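PDB 3ZTH: STU0660, which is a large Csn2 protein of the CRISPR-Cas system that binds magnesium and probably binds DNA during CRISPR-mediated bacterial immunity. Local coordinates for residues Q108-I111 with V112-E116; V122-I125 with E126-M129. All coordinates share one frame; numbering follows the deposited sequence.

Interaction 1 of 2, residues Q108-I111 with V112-E116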
loop_
_atom_site.group_PDB
_atom_site.type_symbol
_atom_site.label_atom_id
_atom_site.label_comp_id
_atom_site.label_asym_id
_atom_site.label_seq_id
_atom_site.Cartn_x
_atom_site.Cartn_y
_atom_site.Cartn_z
ATOM N N GLN A 108 2.289 -31.052 17.451
ATOM C CA GLN A 108 2.472 -32.449 17.844
ATOM C C GLN A 108 3.835 -32.958 17.397
ATOM O O GLN A 108 4.196 -32.829 16.229
ATOM C CB GLN A 108 1.396 -33.337 17.224
ATOM C CG GLN A 108 -0.010 -33.032 17.677
ATOM C CD GLN A 108 -0.994 -34.086 17.217
ATOM O OE1 GLN A 108 -1.029 -35.198 17.752
ATOM N NE2 GLN A 108 -1.795 -33.749 16.208
ATOM N N VAL A 109 4.582 -33.545 18.330
ATOM C CA VAL A 109 5.914 -34.076 18.043
ATOM C C VAL A 109 5.940 -34.779 16.694
ATOM O O VAL A 109 6.934 -34.735 15.969
ATOM C CB VAL A 109 6.364 -35.075 19.131
ATOM C CG1 VAL A 109 7.727 -35.645 18.779
ATOM C CG2 VAL A 109 6.421 -34.379 20.483
ATOM N N ASP A 110 4.831 -35.430 16.371
ATOM C CA ASP A 110 4.686 -36.142 15.112
ATOM C C ASP A 110 4.829 -35.188 13.918
ATOM O O ASP A 110 5.630 -35.429 13.013
ATOM C CB ASP A 110 3.324 -36.851 15.110
ATOM C CG ASP A 110 2.668 -36.876 13.746
ATOM O OD1 ASP A 110 3.288 -37.390 12.791
ATOM O OD2 ASP A 110 1.521 -36.385 13.637
ATOM N N ILE A 111 4.066 -34.098 13.935
ATOM C CA ILE A 111 4.094 -33.110 12.854
ATOM C C ILE A 111 5.357 -32.259 12.874
ATOM O O ILE A 111 6.009 -32.080 11.845
ATOM C CB ILE A 111 2.881 -32.163 12.931
ATOM C CG1 ILE A 111 1.586 -32.970 12.835
ATOM C CG2 ILE A 111 2.952 -31.134 11.812
ATOM C CD1 ILE A 111 0.340 -32.130 12.949
ATOM N N VAL A 112 5.683 -31.724 14.046
ATOM C CA VAL A 112 6.868 -30.894 14.223
ATOM C C VAL A 112 8.079 -31.502 13.513
ATOM O O VAL A 112 8.935 -30.780 12.991
ATOM C CB VAL A 112 7.199 -30.727 15.724
ATOM C CG1 VAL A 112 8.534 -30.020 15.893
ATOM C CG2 VAL A 112 6.094 -29.938 16.412
ATOM N N GLY A 113 8.137 -32.832 13.496
ATOM C CA GLY A 113 9.241 -33.525 12.857
ATOM C C GLY A 113 9.310 -33.270 11.368
ATOM O O GLY A 113 10.395 -33.132 10.803
ATOM N N HIS A 114 8.150 -33.208 10.726
ATOM C CA HIS A 114 8.093 -32.962 9.294
ATOM C C HIS A 114 8.530 -31.531 8.978
ATOM O O HIS A 114 8.975 -31.239 7.867
ATOM C CB HIS A 114 6.674 -33.216 8.777
ATOM C CG HIS A 114 6.248 -34.651 8.858
ATOM N ND1 HIS A 114 6.847 -35.649 8.118
ATOM C CD2 HIS A 114 5.284 -35.255 9.593
ATOM C CE1 HIS A 114 6.268 -36.804 8.392
ATOM N NE2 HIS A 114 5.317 -36.593 9.283
ATOM N N LEU A 115 8.403 -30.643 9.958
ATOM C CA LEU A 115 8.803 -29.255 9.780
ATOM C C LEU A 115 10.325 -29.234 9.678
ATOM O O LEU A 115 10.902 -28.544 8.833
ATOM C CB LEU A 115 8.375 -28.408 10.982
ATOM C CG LEU A 115 7.755 -27.030 10.721
ATOM C CD1 LEU A 115 7.993 -26.141 11.938
ATOM C CD2 LEU A 115 8.357 -26.396 9.479
ATOM N N GLU A 116 10.966 -30.001 10.555
ATOM C CA GLU A 116 12.415 -30.085 10.581
ATOM C C GLU A 116 12.943 -30.628 9.268
ATOM O O GLU A 116 13.918 -30.110 8.727
ATOM C CB GLU A 116 12.868 -30.966 11.738
ATOM C CG GLU A 116 12.546 -30.371 13.096
ATOM C CD GLU A 116 12.953 -31.273 14.242
ATOM O OE1 GLU A 116 14.148 -31.644 14.318
ATOM O OE2 GLU A 116 12.078 -31.609 15.069
#
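V112 N donates to Q108 O at 2.9 Å with an N-H...O angle of 160°, the first full turn of helix 109-130, whose N-cap is Q108. G113 N reaches V109 O in a weaker bond. Two residues on, I111 O serves two amides: H114 N at 2.7 Å, coming from above the carbonyl plane, and L115 N, long and weak, at 3.4 Å. I111 O is thus shared between an i to i+3 donor and a weak i to i+4 donor, and bonding in this turn is mixed. In V112, with CG1 opposite the backbone N (chi1 172°), the other methyl, CG2, lies alongside that N and sits 3.5 Å from Q108 O. The Q108 amide leads the other way, NE2 bonding I105 O. H114 folds back along the helix, CB 3.3 Å from I111 O. Its chi1 of -67° swings the imidazole toward the preceding turn, where CD2 comes within 3.4 Å of D110 O at an oblique inclination to the ring. Beyond it, D110 and H114 cross obliquely, with carboxylate and ring planes nearly perpendicular, and OD1 stops 4.1 Å from NE2, too far for a bond. The other ring nitrogen, ND1, is hydrogen-bonded to Q121 OE1 of the second subunit. Several of these side chains also face that subunit: I111 packs on its I125, H114 on its L124 and D110 on its A128. The D110 carboxylate might favour a protonated imidazole while the helix start might work against it, so the charge stays open; the intersubunit bond through ND1 probably limits rotation of the ring.

Interaction 2 of 2, residues V122-I125 with E126-M129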
loop_
_atom_site.group_PDB
_atom_site.type_symbol
_atom_site.label_atom_id
_atom_site.label_comp_id
_atom_site.label_asym_id
_atom_site.label_seq_id
_atom_site.Cartn_x
_atom_site.Cartn_y
_atom_site.Cartn_z
ATOM N N VAL A 122 15.199 -26.876 2.805
ATOM C CA VAL A 122 15.334 -25.451 2.561
ATOM C C VAL A 122 16.820 -25.124 2.660
ATOM O O VAL A 122 17.397 -24.547 1.738
ATOM C CB VAL A 122 14.538 -24.629 3.604
ATOM C CG1 VAL A 122 14.928 -23.160 3.533
ATOM C CG2 VAL A 122 13.047 -24.786 3.346
ATOM N N GLU A 123 17.432 -25.510 3.777
ATOM C CA GLU A 123 18.856 -25.283 4.003
ATOM C C GLU A 123 19.669 -25.845 2.849
ATOM O O GLU A 123 20.778 -25.390 2.585
ATOM C CB GLU A 123 19.295 -25.947 5.305
ATOM C CG GLU A 123 18.683 -25.316 6.537
ATOM C CD GLU A 123 19.378 -24.035 6.936
ATOM O OE1 GLU A 123 19.746 -23.253 6.032
ATOM O OE2 GLU A 123 19.549 -23.806 8.153
ATOM N N LEU A 124 19.118 -26.842 2.164
ATOM C CA LEU A 124 19.805 -27.434 1.027
ATOM C C LEU A 124 19.608 -26.548 -0.193
ATOM O O LEU A 124 20.553 -26.288 -0.937
ATOM C CB LEU A 124 19.277 -28.841 0.724
ATOM C CG LEU A 124 19.497 -29.952 1.757
ATOM C CD1 LEU A 124 19.124 -31.283 1.117
ATOM C CD2 LEU A 124 20.950 -29.973 2.231
ATOM N N ILE A 125 18.379 -26.082 -0.399
ATOM C CA ILE A 125 18.096 -25.219 -1.537
ATOM C C ILE A 125 18.935 -23.946 -1.433
ATOM O O ILE A 125 19.364 -23.397 -2.445
ATOM C CB ILE A 125 16.591 -24.868 -1.619
ATOM C CG1 ILE A 125 15.784 -26.138 -1.906
ATOM C CG2 ILE A 125 16.342 -23.858 -2.731
ATOM C CD1 ILE A 125 14.289 -25.911 -2.033
ATOM N N GLU A 126 19.183 -23.494 -0.207
ATOM C CA GLU A 126 19.994 -22.301 0.017
ATOM C C GLU A 126 21.434 -22.554 -0.425
ATOM O O GLU A 126 21.967 -21.852 -1.283
ATOM C CB GLU A 126 19.992 -21.910 1.498
ATOM C CG GLU A 126 20.798 -20.653 1.796
ATOM C CD GLU A 126 20.938 -20.369 3.280
ATOM O OE1 GLU A 126 21.614 -21.152 3.978
ATOM O OE2 GLU A 126 20.375 -19.361 3.754
ATOM N N GLU A 127 22.058 -23.562 0.170
ATOM C CA GLU A 127 23.433 -23.906 -0.154
ATOM C C GLU A 127 23.654 -24.143 -1.641
ATOM O O GLU A 127 24.530 -23.535 -2.247
ATOM C CB GLU A 127 23.859 -25.142 0.632
ATOM C CG GLU A 127 23.915 -24.919 2.126
ATOM C CD GLU A 127 24.503 -26.104 2.862
ATOM O OE1 GLU A 127 23.916 -27.206 2.773
ATOM O OE2 GLU A 127 25.553 -25.935 3.523
ATOM N N ALA A 128 22.867 -25.032 -2.230
ATOM C CA ALA A 128 22.999 -25.327 -3.651
ATOM C C ALA A 128 22.832 -24.055 -4.471
ATOM O O ALA A 128 23.301 -23.951 -5.605
ATOM C CB ALA A 128 21.955 -26.341 -4.061
HETATM N N MSE A 129 22.157 -23.083 -3.875
HETATM C CA MSE A 129 21.894 -21.817 -4.527
HETATM C C MSE A 129 23.073 -20.863 -4.363
HETATM O O MSE A 129 23.412 -20.111 -5.279
HETATM C CB MSE A 129 20.631 -21.223 -3.925
HETATM C CG MSE A 129 19.980 -20.164 -4.752
HETATM SE SE MSE A 129 18.080 -20.300 -4.519
HETATM C CE MSE A 129 17.631 -21.009 -6.266
#
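E126 N donates to V122 O at 2.8 Å, the donor nearly along the C=O axis. The E126 side chain runs out extended, and its carboxylate lies beside that of E123, which is bent at chi2 (-79°) to point the same way. Their OE1 atoms are 3.5 Å apart, two acceptors with planes turned 61° to each other; N146 answers both, its ND2 bonding E123 OE1 and its N, weakly, E126 OE2, which probably eases the repulsion. E127 continues with a straight but long bond, N to E123 O at 3.3 Å, and its CG rests close to the same oxygen. Farther out, its OE1 meets L124 CD2 at 4.1 Å, the two side chains crossing. A128 N bonds L124 O at 2.9 Å, and A128 CB sits 3.4 Å from L124 O. Last comes M129, a selenomethionine whose SE lies 4.3 Å from I125 CG2 on the apolar flank. I125 and M129 both pack on I111 of the second subunit, and L124 and A128 on its H114 and D110. The i to i+4 bonding from E126 to A128, an acidic side and an apolar side laid on another chain are characteristic of an amphipathic alpha-helix, consistent with an antiparallel pair between subunits.

In the fold
Both contacts belong to helix 109-130, interaction 1 at its start and interaction 2 near its end, with centres 21 Å apart and nearest atoms about 7 Å apart, so they do not touch. Their centres lie about 36 Å and 49 Å from the centre of the chain, on the same side of it, along an arm that reaches out from the body carrying the six-stranded mixed sheet and the magnesium site of Q26 and D240. The two meet through the second subunit: residues 110-114 of one chain face 124-129 of the other, and vice versa. The helix therefore joins two copies of the protein within the four-chain assembly, well away from the metal.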